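Local coordinates for protein Rho guanine nucleotide exchange factor TIAM2 (PDB 3A8P) that activates Rac1 as a guanine nucleotide exchange factor and uses its PHCCEx domain, the part described here, for membrane localization, at residues L94-S97 against V101-F104; E134-L139 against A203-G208; R138-Q143 against F196-Y201; L163-V168 against A176-I181; Q183-L188 against S221-L226. All coordinates share one frame; numbering follows the deposited sequence.

Interaction 1. Residues L94-S97 against V101-F104; sequences LSNS and VYLF
Leu94 and Tyr102 form an antiparallel hydrogen-bonded pair in the hairpin of strands 91-95 and 101-105, with Leu94 N giving to Tyr102 O at 2.9 Å and Tyr102 N to Leu94 O at 2.7 Å. The next pair, Ser95 with Val101, is non-hydrogen-bonded, and there Val101 CA adds a CA-H...O contact to Leu94 O. On one face of this PH-domain sheet the side chains of Leu94 and Tyr102 run alongside each other, CD2 to CD2 at 4.0 Å. Leu94 carries its CG opposite the backbone N (chi1 -177°), while its CB meets the edge of the Phe104 ring at CE2, also 4.0 Å away. Asn96 ND2 lies in the ring plane of Tyr102, at the ring's edge, 3.5 Å from Tyr102 CE2, with the amide turned 70° from the ring. Cys98 N and Asp100 N both bond to OD1 of that amide, which limits its rotation. Replacing Tyr102 with a serine would probably keep the backbone pair but leave Leu94 CD2 and the Asn96 amide without the ring they rest against. On the other face Ser95 CB touches Val101 CG2, and Ser95 OG bonds His240 ND1 of helix 236-245. One face thus combines leucine, two aromatic rings and an amide held at a ring edge; the other combines apolar packing with the Ser95-His240 bond, which joins the hairpin to helix 236-245.

Interaction 2. Residues E134-L139 against A203-G208; sequences EDTVRL and ASLQGG
Ala203 O takes two backbone N-H groups, Gly208 N at 3.0 Å and, weakly, Gln206 N at 3.3 Å, in the turn from which Leu205 and Gln206 extend to meet Thr136 and Val137. Gly207 is the first residue there to leave helical angles, with a positive phi of 70°. Leu205 supplies the main apolar touch: its CD1 meets Thr136 CG2 at 3.7 Å, the two side chains crossing at about a right angle. The same methyl lies 4.3 Å from Val137 CG2, a looser approach. These residues join the start of helix 136-165 to the far end of helix 171-206, the open end of an antiparallel helical hairpin. Helix 109-130 flanks it, with Ala124 and Ala128 against Thr136 and Ser121 against Leu205. Asp135 is the N-cap of helix 136-165, its OD1 receiving a weak bond from Arg138 N at 3.4 Å. Farther out, Gln206 is stretched beyond CG (chi2 178°), which carries its amide across to the valine. Its NE2 passes Val137 CG1 at 3.9 Å, a contact of van der Waals kind made at the protein surface.

Interaction 3. Residues R138-Q143 against F196-Y201; sequences RLLKSQ and FRMRCY
Leu140 and Met198 mark the nearest CA pair, 6.0 Å apart from CA to CA, where helices 136-165 and 171-206 run antiparallel. The short axes approach to 9.4 Å with a signed crossing angle of -153°. This is the tight part of the contact, and the two branches of Leu140 divide it. CD2 meets Met198 SD at 3.8 Å, and CD1 lies against Tyr201 CB at 3.7 Å, the leucine crossing the tyrosine at about a right angle. Met198 is bent at chi2 (-67°), a bend that sets SD against Leu140 and Gln143. Gln143 completes the grip on that sulfur, its CB lying 3.8 Å from Met198 SD. Beyond the sulfur, Met198 CE sits 4.0 Å above the guanidinium plane of Arg197, over its centre. The same guanidinium gives NH1 to Tyr201 OH at 3.3 Å, with the hydroxyl in its plane. Asp76 makes a salt bridge to that NH1 and Ser77 O bonds Tyr201 OH, so this polar corner ties helix 171-206 to the PH part. The loose side is quite different: Lys141 and Arg199 start away from the opposite helix, and both are exposed. The hairpin is therefore held here by thioether and aliphatic carbon between the helices, while charge is kept to the solvent side and to the Arg197 corner, where the Asp76 carboxylate probably balances the guanidinium stacked against the methionine methyl.

Interaction 4. Residues L163-V168 against A176-I181; sequences LQLSVV and AIENQI
Leu165 can be followed outward across the turn that joins helix 136-165 to helix 171-206. Its CB already touches the opposite helix, lying 3.9 Å from Ile177 CG2, as the two side chains slide past each other in opposite directions. CG is set opposite the backbone N (chi1 170°), and from there the two methyls part. CD1 turns to Ile177 CB at 4.1 Å, whereas CD2 goes on to the next turn of the helix. There CD2 meets Ile181 CD1 at 3.8 Å, the side chains crossing at about a right angle. The same methyl also lies 4.1 Å from Glu178 CG, so it uses only the aliphatic part of the glutamate. Ile177 has a second partner at its other end: CD1 meets Val168 CG2 at 3.7 Å. Val168 can reach it because a type I beta turn from Leu165 to Val168 bends the chain back, closed by Val168 N bonding Leu165 O. Ser166 OG gives a bond to Leu163 O at 2.6 Å, tying the serine back to the helical turn before it. The carbonyl of Val168 is bonded to Arg174 NE, near the start of helix 171-206. Ile181 packs further on Lys158, Ala161 and Glu162 of helix 136-165, carrying the contact along the hairpin, much of whose second helix is predicted to be coiled coil. Between these two segments the close contacts are made by carbon, so aliphatic branches fasten the closed end of the helical hairpin, and the Val168-Arg174 bond adds a polar tie from the turn to helix 171-206.

Interaction 5. Residues Q183-L188 against S221-L226; sequences QWEQNL and SRPSKL
Ser221 CB lies over one face of the Glu185 carboxylate, 3.4 Å from CD and shifted toward OE2, while a water sits beside OE2, about 20° out of the carboxylate plane. The nearest carboxylate atom to Ser221 CB is OE2, at 3.2 Å. Pro223 approaches the same oxygen from farther out, CD lying 3.9 Å from OE2. The motif is a helix N-cap: Ser221 stands right before helix 222-231, and Ser224 N gives to its OG at 3.0 Å. The water joins the two segments, donating to Glu185 OE2 at 2.9 Å and accepting from Ser221 OG at 2.7 Å. Ser221 OG thus accepts from the Ser224 N-H and donates to the water. Glu185 reaches this place with a straight chain, CG opposite the backbone N (chi1 176°). Glu189 OE2 bonds both Ser221 N and Ser224 OG, and Arg246 NH2 also bonds Ser224 OG, so a positive charge stands near the two acids. Two acidic residues of helix 171-206 therefore face the first turn of helix 222-231, where the helix dipole is likely to favour them. An alanine in place of Glu185 would probably leave the bridging water without its acceptor and Ser221 CB without the carboxylate beneath it. The contact is small and lies at the surface, joining the predicted coiled-coil helix to a later helix of the CC-Ex region. On the helix 171-206 side, Gln183 NE2 gives to Asn187 OD1 one turn along, arriving 40° out of the asparagine carbonyl plane.

From the N terminus, interaction 1 closes first, joining two neighbouring strands of the PH-domain sheet before the helical part begins. Interactions 2 and 3 start from the same piece of helix 136-165 and close long loops onto the end of helix 171-206; they touch through Leu205 CD1 and Leu140 CD1, 4.1 Å apart. Interaction 4 is nested inside both loops, at the turn between the two helices, with its centre about 33 Å from that of interaction 3. Interaction 5 crosses interactions 2 and 3, since it leaves from the middle of helix 171-206 and reaches onward to helix 222-231, thereby tying the hairpin to the C-terminal helices.

Interaction 1. Residues L94-S97 against V101-F104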
# COMPACT_ATOMS: atom_id res chain seq x y z
N LEU A 94 6.04 0.49 5.31
CA LEU A 94 5.16 1.49 4.71
C LEU A 94 5.36 1.54 3.21
O LEU A 94 6.48 1.64 2.72
CB LEU A 94 5.43 2.88 5.29
CG LEU A 94 4.47 3.97 4.75
CD1 LEU A 94 4.25 5.03 5.81
CD2 LEU A 94 5.02 4.58 3.46
N SER A 95 4.25 1.43 2.48
CA SER A 95 4.28 1.53 1.03
C SER A 95 3.43 2.76 0.72
O SER A 95 2.27 2.83 1.14
CB SER A 95 3.71 0.26 0.36
OG SER A 95 2.45 -0.11 0.88
N ASN A 96 4.02 3.73 0.03
CA ASN A 96 3.28 4.95 -0.29
C ASN A 96 2.49 4.79 -1.57
O ASN A 96 2.36 3.68 -2.09
CB ASN A 96 4.23 6.16 -0.42
CG ASN A 96 5.30 5.96 -1.48
OD1 ASN A 96 5.05 5.33 -2.51
ND2 ASN A 96 6.48 6.50 -1.24
N SER A 97 1.95 5.90 -2.07
CA SER A 97 1.15 5.90 -3.28
C SER A 97 1.97 6.15 -4.55
O SER A 97 1.40 6.41 -5.61
CB SER A 97 0.07 6.98 -3.18
OG SER A 97 0.65 8.25 -2.99
N VAL A 101 8.54 1.58 -1.19
CA VAL A 101 8.32 0.74 -0.02
C VAL A 101 9.45 1.02 0.97
O VAL A 101 10.62 1.12 0.58
CB VAL A 101 8.30 -0.76 -0.40
CG1 VAL A 101 8.01 -1.61 0.83
CG2 VAL A 101 7.23 -1.00 -1.47
N TYR A 102 9.10 1.14 2.25
CA TYR A 102 10.07 1.44 3.30
C TYR A 102 9.93 0.53 4.50
O TYR A 102 8.83 0.05 4.81
CB TYR A 102 9.89 2.88 3.78
CG TYR A 102 9.95 3.92 2.68
CD1 TYR A 102 11.17 4.45 2.26
CD2 TYR A 102 8.78 4.36 2.06
CE1 TYR A 102 11.22 5.39 1.24
CE2 TYR A 102 8.83 5.30 1.04
CZ TYR A 102 10.05 5.81 0.63
OH TYR A 102 10.09 6.74 -0.39
N LEU A 103 11.04 0.29 5.18
CA LEU A 103 11.05 -0.52 6.38
C LEU A 103 11.36 0.38 7.56
O LEU A 103 12.12 1.34 7.43
CB LEU A 103 12.10 -1.63 6.29
CG LEU A 103 11.78 -2.77 5.32
CD1 LEU A 103 12.90 -3.80 5.39
CD2 LEU A 103 10.44 -3.41 5.67
N PHE A 104 10.75 0.08 8.70
CA PHE A 104 10.95 0.81 9.94
C PHE A 104 11.03 -0.20 11.08
O PHE A 104 10.45 -1.29 10.99
CB PHE A 104 9.76 1.73 10.24
CG PHE A 104 9.64 2.92 9.33
CD1 PHE A 104 10.38 4.07 9.57
CD2 PHE A 104 8.77 2.89 8.25
CE1 PHE A 104 10.25 5.19 8.75
CE2 PHE A 104 8.63 4.00 7.41
CZ PHE A 104 9.38 5.15 7.67

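Interaction 2. Residues E134-L139 against A203-G208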
# COMPACT_ATOMS: atom_id res chain seq x y z
N GLU A 134 -16.55 15.08 7.01
CA GLU A 134 -16.04 15.16 8.38
C GLU A 134 -16.27 13.85 9.12
O GLU A 134 -15.60 13.57 10.11
CB GLU A 134 -16.70 16.33 9.12
CG GLU A 134 -16.15 17.68 8.69
CD GLU A 134 -16.81 18.85 9.40
OE1 GLU A 134 -16.93 18.79 10.64
OE2 GLU A 134 -17.19 19.83 8.72
N ASP A 135 -17.21 13.05 8.63
CA ASP A 135 -17.50 11.75 9.22
C ASP A 135 -16.63 10.73 8.48
O ASP A 135 -17.09 10.06 7.55
CB ASP A 135 -18.98 11.40 9.04
CG ASP A 135 -19.41 10.21 9.86
OD1 ASP A 135 -18.53 9.44 10.32
OD2 ASP A 135 -20.63 10.02 10.04
N THR A 136 -15.37 10.63 8.89
CA THR A 136 -14.40 9.73 8.26
C THR A 136 -14.84 8.27 8.18
O THR A 136 -14.77 7.66 7.12
CB THR A 136 -13.05 9.79 9.01
OG1 THR A 136 -12.69 11.16 9.23
CG2 THR A 136 -11.95 9.10 8.19
N VAL A 137 -15.29 7.71 9.30
CA VAL A 137 -15.74 6.33 9.34
C VAL A 137 -16.82 6.02 8.31
O VAL A 137 -16.79 4.98 7.66
CB VAL A 137 -16.24 5.96 10.75
CG1 VAL A 137 -16.95 4.61 10.73
CG2 VAL A 137 -15.06 5.94 11.72
N ARG A 138 -17.79 6.93 8.17
CA ARG A 138 -18.88 6.74 7.23
C ARG A 138 -18.38 6.78 5.79
O ARG A 138 -18.85 6.03 4.94
CB ARG A 138 -19.94 7.83 7.42
CG ARG A 138 -21.17 7.65 6.55
CD ARG A 138 -22.10 8.85 6.70
NE ARG A 138 -23.39 8.64 6.04
CZ ARG A 138 -24.34 9.56 5.96
NH1 ARG A 138 -24.16 10.76 6.49
NH2 ARG A 138 -25.48 9.28 5.34
N LEU A 139 -17.42 7.67 5.51
CA LEU A 139 -16.86 7.77 4.18
C LEU A 139 -16.12 6.46 3.84
O LEU A 139 -16.28 5.91 2.76
CB LEU A 139 -15.89 8.95 4.10
CG LEU A 139 -14.99 9.02 2.85
CD1 LEU A 139 -15.85 9.12 1.59
CD2 LEU A 139 -14.05 10.20 2.96
N ALA A 203 -9.93 -0.00 10.55
CA ALA A 203 -9.49 -0.77 11.70
C ALA A 203 -8.67 0.11 12.64
O ALA A 203 -8.84 0.03 13.85
CB ALA A 203 -8.67 -1.97 11.26
N SER A 204 -7.80 0.94 12.08
CA SER A 204 -6.96 1.79 12.90
C SER A 204 -7.75 2.87 13.62
O SER A 204 -7.38 3.29 14.71
CB SER A 204 -5.84 2.43 12.07
OG SER A 204 -4.79 1.49 11.85
N LEU A 205 -8.85 3.33 13.02
CA LEU A 205 -9.67 4.35 13.67
C LEU A 205 -10.60 3.76 14.72
O LEU A 205 -10.99 4.45 15.66
CB LEU A 205 -10.52 5.10 12.64
CG LEU A 205 -9.88 6.15 11.73
CD1 LEU A 205 -10.97 6.83 10.92
CD2 LEU A 205 -9.12 7.17 12.56
N GLN A 206 -10.95 2.48 14.58
CA GLN A 206 -11.86 1.83 15.52
C GLN A 206 -11.21 0.85 16.50
O GLN A 206 -11.91 0.18 17.26
CB GLN A 206 -12.96 1.10 14.74
CG GLN A 206 -13.75 1.99 13.80
CD GLN A 206 -14.80 1.21 13.02
OE1 GLN A 206 -14.48 0.23 12.35
NE2 GLN A 206 -16.05 1.64 13.12
N GLY A 207 -9.89 0.77 16.49
CA GLY A 207 -9.20 -0.14 17.39
C GLY A 207 -9.37 -1.62 17.08
O GLY A 207 -9.14 -2.47 17.95
N GLY A 208 -9.76 -1.95 15.85
CA GLY A 208 -9.94 -3.34 15.50
C GLY A 208 -8.70 -3.97 14.87
O GLY A 208 -7.70 -3.29 14.64

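Interaction 3. Residues R138-Q143 against F196-Y201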
# COMPACT_ATOMS: atom_id res chain seq x y z
N ARG A 138 -17.79 6.93 8.17
CA ARG A 138 -18.88 6.74 7.23
C ARG A 138 -18.38 6.78 5.79
O ARG A 138 -18.85 6.03 4.94
CB ARG A 138 -19.94 7.83 7.42
CG ARG A 138 -21.17 7.65 6.55
CD ARG A 138 -22.10 8.85 6.70
NE ARG A 138 -23.39 8.64 6.04
CZ ARG A 138 -24.34 9.56 5.96
NH1 ARG A 138 -24.16 10.76 6.49
NH2 ARG A 138 -25.48 9.28 5.34
N LEU A 139 -17.42 7.67 5.51
CA LEU A 139 -16.86 7.77 4.18
C LEU A 139 -16.12 6.46 3.84
O LEU A 139 -16.28 5.91 2.76
CB LEU A 139 -15.89 8.95 4.10
CG LEU A 139 -14.99 9.02 2.85
CD1 LEU A 139 -15.85 9.12 1.59
CD2 LEU A 139 -14.05 10.20 2.96
N LEU A 140 -15.34 5.96 4.80
CA LEU A 140 -14.59 4.73 4.61
C LEU A 140 -15.51 3.55 4.34
O LEU A 140 -15.25 2.74 3.45
CB LEU A 140 -13.72 4.44 5.84
CG LEU A 140 -12.62 5.45 6.14
CD1 LEU A 140 -11.82 4.97 7.35
CD2 LEU A 140 -11.71 5.60 4.93
N LYS A 141 -16.58 3.44 5.12
CA LYS A 141 -17.53 2.36 4.95
C LYS A 141 -18.23 2.47 3.61
O LYS A 141 -18.46 1.47 2.92
CB LYS A 141 -18.55 2.36 6.09
CG LYS A 141 -17.96 1.89 7.40
CD LYS A 141 -19.02 1.78 8.48
CE LYS A 141 -18.44 1.16 9.73
NZ LYS A 141 -19.45 1.04 10.81
N SER A 142 -18.57 3.70 3.23
CA SER A 142 -19.23 3.93 1.96
C SER A 142 -18.29 3.49 0.83
O SER A 142 -18.72 2.88 -0.15
CB SER A 142 -19.57 5.42 1.81
OG SER A 142 -20.27 5.66 0.60
N GLN A 143 -17.00 3.78 0.99
CA GLN A 143 -16.01 3.40 -0.01
C GLN A 143 -15.90 1.88 -0.15
O GLN A 143 -15.88 1.37 -1.26
CB GLN A 143 -14.64 3.98 0.36
CG GLN A 143 -14.48 5.46 0.06
CD GLN A 143 -14.47 5.75 -1.42
OE1 GLN A 143 -15.50 5.71 -2.08
NE2 GLN A 143 -13.29 6.04 -1.96
N PHE A 196 -8.53 -3.04 0.65
CA PHE A 196 -7.66 -3.40 1.77
C PHE A 196 -7.24 -2.14 2.54
O PHE A 196 -7.28 -2.10 3.77
CB PHE A 196 -6.43 -4.14 1.27
CG PHE A 196 -5.55 -4.67 2.36
CD1 PHE A 196 -5.88 -5.85 3.03
CD2 PHE A 196 -4.38 -4.01 2.73
CE1 PHE A 196 -5.06 -6.35 4.04
CE2 PHE A 196 -3.56 -4.50 3.74
CZ PHE A 196 -3.90 -5.67 4.40
N ARG A 197 -6.82 -1.13 1.79
CA ARG A 197 -6.37 0.13 2.36
C ARG A 197 -7.49 0.76 3.18
O ARG A 197 -7.27 1.21 4.31
CB ARG A 197 -5.92 1.08 1.24
CG ARG A 197 -5.26 2.38 1.71
CD ARG A 197 -4.47 3.01 0.57
NE ARG A 197 -5.32 3.46 -0.54
CZ ARG A 197 -5.83 4.68 -0.65
NH1 ARG A 197 -5.58 5.60 0.28
NH2 ARG A 197 -6.60 4.99 -1.68
N MET A 198 -8.70 0.78 2.62
CA MET A 198 -9.85 1.34 3.33
C MET A 198 -10.11 0.60 4.65
O MET A 198 -10.42 1.21 5.67
CB MET A 198 -11.12 1.29 2.47
CG MET A 198 -11.07 2.16 1.22
SD MET A 198 -11.04 3.93 1.55
CE MET A 198 -9.25 4.26 1.61
N ARG A 199 -9.97 -0.72 4.62
CA ARG A 199 -10.19 -1.51 5.83
C ARG A 199 -9.10 -1.25 6.87
O ARG A 199 -9.36 -1.28 8.07
CB ARG A 199 -10.26 -2.99 5.49
CG ARG A 199 -11.62 -3.38 4.93
CD ARG A 199 -11.59 -4.74 4.28
NE ARG A 199 -12.93 -5.18 3.91
CZ ARG A 199 -13.17 -6.19 3.09
NH1 ARG A 199 -12.16 -6.86 2.55
NH2 ARG A 199 -14.42 -6.54 2.81
N CYS A 200 -7.88 -0.98 6.40
CA CYS A 200 -6.77 -0.68 7.30
C CYS A 200 -7.10 0.61 8.04
O CYS A 200 -6.92 0.70 9.25
CB CYS A 200 -5.46 -0.51 6.54
SG CYS A 200 -4.68 -2.03 5.94
N TYR A 201 -7.56 1.62 7.30
CA TYR A 201 -7.91 2.90 7.91
C TYR A 201 -9.03 2.70 8.93
O TYR A 201 -8.93 3.15 10.07
CB TYR A 201 -8.33 3.93 6.84
CG TYR A 201 -7.21 4.32 5.88
CD1 TYR A 201 -5.92 3.79 6.00
CD2 TYR A 201 -7.45 5.22 4.84
CE1 TYR A 201 -4.90 4.14 5.12
CE2 TYR A 201 -6.44 5.58 3.94
CZ TYR A 201 -5.17 5.04 4.08
OH TYR A 201 -4.16 5.38 3.21

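Interaction 4. Residues L163-V168 against A176-I181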
# COMPACT_ATOMS: atom_id res chain seq x y z
N LEU A 163 -15.23 -15.25 -22.34
CA LEU A 163 -16.15 -16.10 -23.09
C LEU A 163 -16.13 -15.68 -24.56
O LEU A 163 -16.13 -16.54 -25.45
CB LEU A 163 -17.58 -15.99 -22.54
CG LEU A 163 -18.65 -16.90 -23.18
CD1 LEU A 163 -18.29 -18.37 -22.93
CD2 LEU A 163 -20.02 -16.59 -22.59
N GLN A 164 -16.11 -14.38 -24.83
CA GLN A 164 -16.07 -13.90 -26.21
C GLN A 164 -14.75 -14.29 -26.89
O GLN A 164 -14.72 -14.63 -28.07
CB GLN A 164 -16.23 -12.37 -26.27
CG GLN A 164 -17.45 -11.83 -25.56
CD GLN A 164 -18.72 -12.59 -25.90
OE1 GLN A 164 -19.13 -12.67 -27.06
NE2 GLN A 164 -19.35 -13.15 -24.87
N LEU A 165 -13.65 -14.25 -26.13
CA LEU A 165 -12.33 -14.61 -26.67
C LEU A 165 -12.23 -16.08 -27.06
O LEU A 165 -11.49 -16.44 -27.98
CB LEU A 165 -11.23 -14.29 -25.66
CG LEU A 165 -9.82 -14.82 -25.98
CD1 LEU A 165 -9.23 -14.05 -27.16
CD2 LEU A 165 -8.93 -14.68 -24.75
N SER A 166 -12.98 -16.93 -26.36
CA SER A 166 -12.94 -18.37 -26.60
C SER A 166 -13.24 -18.83 -28.03
O SER A 166 -12.83 -19.93 -28.40
CB SER A 166 -13.87 -19.10 -25.63
OG SER A 166 -15.23 -18.88 -25.96
N VAL A 167 -13.93 -18.03 -28.83
CA VAL A 167 -14.24 -18.44 -30.20
C VAL A 167 -13.43 -17.68 -31.25
O VAL A 167 -13.58 -17.91 -32.45
CB VAL A 167 -15.74 -18.23 -30.54
CG1 VAL A 167 -16.62 -18.99 -29.55
CG2 VAL A 167 -16.06 -16.74 -30.54
N VAL A 168 -12.58 -16.77 -30.79
CA VAL A 168 -11.75 -15.97 -31.68
C VAL A 168 -10.46 -16.68 -32.08
O VAL A 168 -9.69 -17.12 -31.22
CB VAL A 168 -11.40 -14.62 -31.03
CG1 VAL A 168 -10.43 -13.85 -31.91
CG2 VAL A 168 -12.67 -13.81 -30.82
N ALA A 176 -6.11 -8.34 -29.09
CA ALA A 176 -6.92 -7.17 -28.78
C ALA A 176 -7.84 -7.42 -27.59
O ALA A 176 -7.99 -6.57 -26.72
CB ALA A 176 -7.73 -6.75 -29.99
N ILE A 177 -8.48 -8.59 -27.56
CA ILE A 177 -9.38 -8.90 -26.46
C ILE A 177 -8.58 -9.24 -25.20
O ILE A 177 -9.00 -8.95 -24.09
CB ILE A 177 -10.30 -10.09 -26.82
CG1 ILE A 177 -11.14 -9.74 -28.05
CG2 ILE A 177 -11.21 -10.41 -25.64
CD1 ILE A 177 -11.98 -10.89 -28.59
N GLU A 178 -7.41 -9.84 -25.40
CA GLU A 178 -6.55 -10.20 -24.28
C GLU A 178 -6.08 -8.93 -23.57
O GLU A 178 -6.02 -8.89 -22.34
CB GLU A 178 -5.34 -11.01 -24.76
CG GLU A 178 -5.73 -12.25 -25.54
CD GLU A 178 -4.54 -13.13 -25.88
OE1 GLU A 178 -3.54 -12.60 -26.42
OE2 GLU A 178 -4.60 -14.35 -25.60
N ASN A 179 -5.75 -7.91 -24.36
CA ASN A 179 -5.31 -6.63 -23.81
C ASN A 179 -6.40 -6.08 -22.91
O ASN A 179 -6.13 -5.55 -21.84
CB ASN A 179 -5.05 -5.63 -24.95
CG ASN A 179 -3.84 -6.01 -25.79
OD1 ASN A 179 -3.70 -5.54 -26.92
ND2 ASN A 179 -2.96 -6.84 -25.24
N GLN A 180 -7.65 -6.22 -23.37
CA GLN A 180 -8.81 -5.76 -22.62
C GLN A 180 -8.94 -6.57 -21.32
O GLN A 180 -9.15 -6.01 -20.24
CB GLN A 180 -10.06 -5.93 -23.48
CG GLN A 180 -11.27 -5.21 -22.95
CD GLN A 180 -12.52 -5.49 -23.77
OE1 GLN A 180 -12.51 -5.37 -24.99
NE2 GLN A 180 -13.59 -5.87 -23.09
N ILE A 181 -8.81 -7.89 -21.43
CA ILE A 181 -8.91 -8.77 -20.28
C ILE A 181 -7.86 -8.37 -19.24
O ILE A 181 -8.15 -8.33 -18.03
CB ILE A 181 -8.72 -10.25 -20.70
CG1 ILE A 181 -9.92 -10.70 -21.54
CG2 ILE A 181 -8.60 -11.15 -19.47
CD1 ILE A 181 -9.77 -12.08 -22.15

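Interaction 5. Residues Q183-L188 against S221-L226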
# COMPACT_ATOMS: atom_id res chain seq x y z
N GLN A 183 -6.61 -5.45 -18.72
CA GLN A 183 -6.99 -4.19 -18.10
C GLN A 183 -8.02 -4.48 -17.01
O GLN A 183 -7.91 -3.95 -15.90
CB GLN A 183 -7.56 -3.21 -19.14
CG GLN A 183 -7.81 -1.81 -18.57
CD GLN A 183 -6.54 -1.18 -18.00
OE1 GLN A 183 -5.60 -0.89 -18.73
NE2 GLN A 183 -6.52 -0.97 -16.68
N TRP A 184 -9.00 -5.32 -17.33
CA TRP A 184 -10.04 -5.69 -16.36
C TRP A 184 -9.36 -6.29 -15.13
O TRP A 184 -9.76 -6.03 -13.99
CB TRP A 184 -10.99 -6.74 -16.93
CG TRP A 184 -11.96 -6.27 -17.97
CD1 TRP A 184 -12.10 -6.76 -19.24
CD2 TRP A 184 -13.01 -5.31 -17.80
NE1 TRP A 184 -13.17 -6.17 -19.87
CE2 TRP A 184 -13.74 -5.27 -19.01
CE3 TRP A 184 -13.40 -4.47 -16.74
CZ2 TRP A 184 -14.85 -4.43 -19.18
CZ3 TRP A 184 -14.49 -3.64 -16.92
CH2 TRP A 184 -15.21 -3.62 -18.13
N GLU A 185 -8.35 -7.11 -15.38
CA GLU A 185 -7.61 -7.78 -14.32
C GLU A 185 -6.83 -6.79 -13.46
O GLU A 185 -6.78 -6.93 -12.24
CB GLU A 185 -6.68 -8.82 -14.94
CG GLU A 185 -5.77 -9.54 -13.97
CD GLU A 185 -4.99 -10.64 -14.66
OE1 GLU A 185 -5.54 -11.74 -14.87
OE2 GLU A 185 -3.81 -10.40 -15.01
N GLN A 186 -6.23 -5.80 -14.10
CA GLN A 186 -5.47 -4.81 -13.36
C GLN A 186 -6.43 -3.92 -12.57
O GLN A 186 -6.14 -3.56 -11.42
CB GLN A 186 -4.59 -3.99 -14.30
CG GLN A 186 -3.45 -4.82 -14.89
CD GLN A 186 -2.39 -3.99 -15.61
OE1 GLN A 186 -1.34 -4.52 -15.97
NE2 GLN A 186 -2.67 -2.72 -15.83
N ASN A 187 -7.56 -3.56 -13.16
CA ASN A 187 -8.54 -2.73 -12.46
C ASN A 187 -9.00 -3.45 -11.19
O ASN A 187 -9.21 -2.83 -10.14
CB ASN A 187 -9.77 -2.44 -13.33
CG ASN A 187 -9.45 -1.54 -14.51
OD1 ASN A 187 -8.39 -0.93 -14.57
ND2 ASN A 187 -10.39 -1.44 -15.43
N LEU A 188 -9.16 -4.77 -11.28
CA LEU A 188 -9.60 -5.56 -10.14
C LEU A 188 -8.57 -5.60 -9.01
O LEU A 188 -8.93 -5.60 -7.83
CB LEU A 188 -9.94 -6.98 -10.59
CG LEU A 188 -11.24 -7.10 -11.40
CD1 LEU A 188 -11.34 -8.47 -12.04
CD2 LEU A 188 -12.42 -6.85 -10.47
N SER A 221 -2.76 -11.32 -9.52
CA SER A 221 -2.83 -12.10 -10.76
C SER A 221 -1.52 -12.85 -10.94
O SER A 221 -0.51 -12.52 -10.31
CB SER A 221 -3.04 -11.17 -11.96
OG SER A 221 -1.85 -10.46 -12.23
N ARG A 222 -1.52 -13.86 -11.81
CA ARG A 222 -0.30 -14.62 -12.07
C ARG A 222 0.80 -13.68 -12.57
O ARG A 222 1.92 -13.71 -12.08
CB ARG A 222 -0.54 -15.72 -13.12
CG ARG A 222 -1.32 -16.92 -12.61
CD ARG A 222 -1.17 -18.07 -13.59
NE ARG A 222 0.25 -18.29 -13.92
CZ ARG A 222 1.12 -18.92 -13.13
NH1 ARG A 222 0.73 -19.41 -11.95
NH2 ARG A 222 2.38 -19.05 -13.51
N PRO A 223 0.47 -12.83 -13.56
CA PRO A 223 1.49 -11.90 -14.06
C PRO A 223 2.06 -11.06 -12.92
O PRO A 223 3.27 -10.86 -12.83
CB PRO A 223 0.72 -11.07 -15.08
CG PRO A 223 -0.29 -12.02 -15.60
CD PRO A 223 -0.77 -12.70 -14.33
N SER A 224 1.19 -10.57 -12.05
CA SER A 224 1.65 -9.75 -10.93
C SER A 224 2.57 -10.54 -10.00
O SER A 224 3.62 -10.04 -9.59
CB SER A 224 0.46 -9.21 -10.13
OG SER A 224 -0.23 -8.22 -10.87
N LYS A 225 2.19 -11.77 -9.68
CA LYS A 225 3.01 -12.59 -8.81
C LYS A 225 4.40 -12.82 -9.42
O LYS A 225 5.41 -12.78 -8.72
CB LYS A 225 2.31 -13.92 -8.52
CG LYS A 225 2.85 -14.58 -7.27
CD LYS A 225 2.53 -16.07 -7.17
CE LYS A 225 1.11 -16.32 -6.72
NZ LYS A 225 0.98 -17.74 -6.28
N LEU A 226 4.45 -13.06 -10.73
CA LEU A 226 5.73 -13.27 -11.39
C LEU A 226 6.60 -12.02 -11.32
O LEU A 226 7.80 -12.10 -11.09
CB LEU A 226 5.53 -13.66 -12.86
CG LEU A 226 5.25 -15.14 -13.15
CD1 LEU A 226 4.05 -15.63 -12.36
CD2 LEU A 226 5.01 -15.31 -14.65
O HOH W 1 -2.42 -8.25 -13.60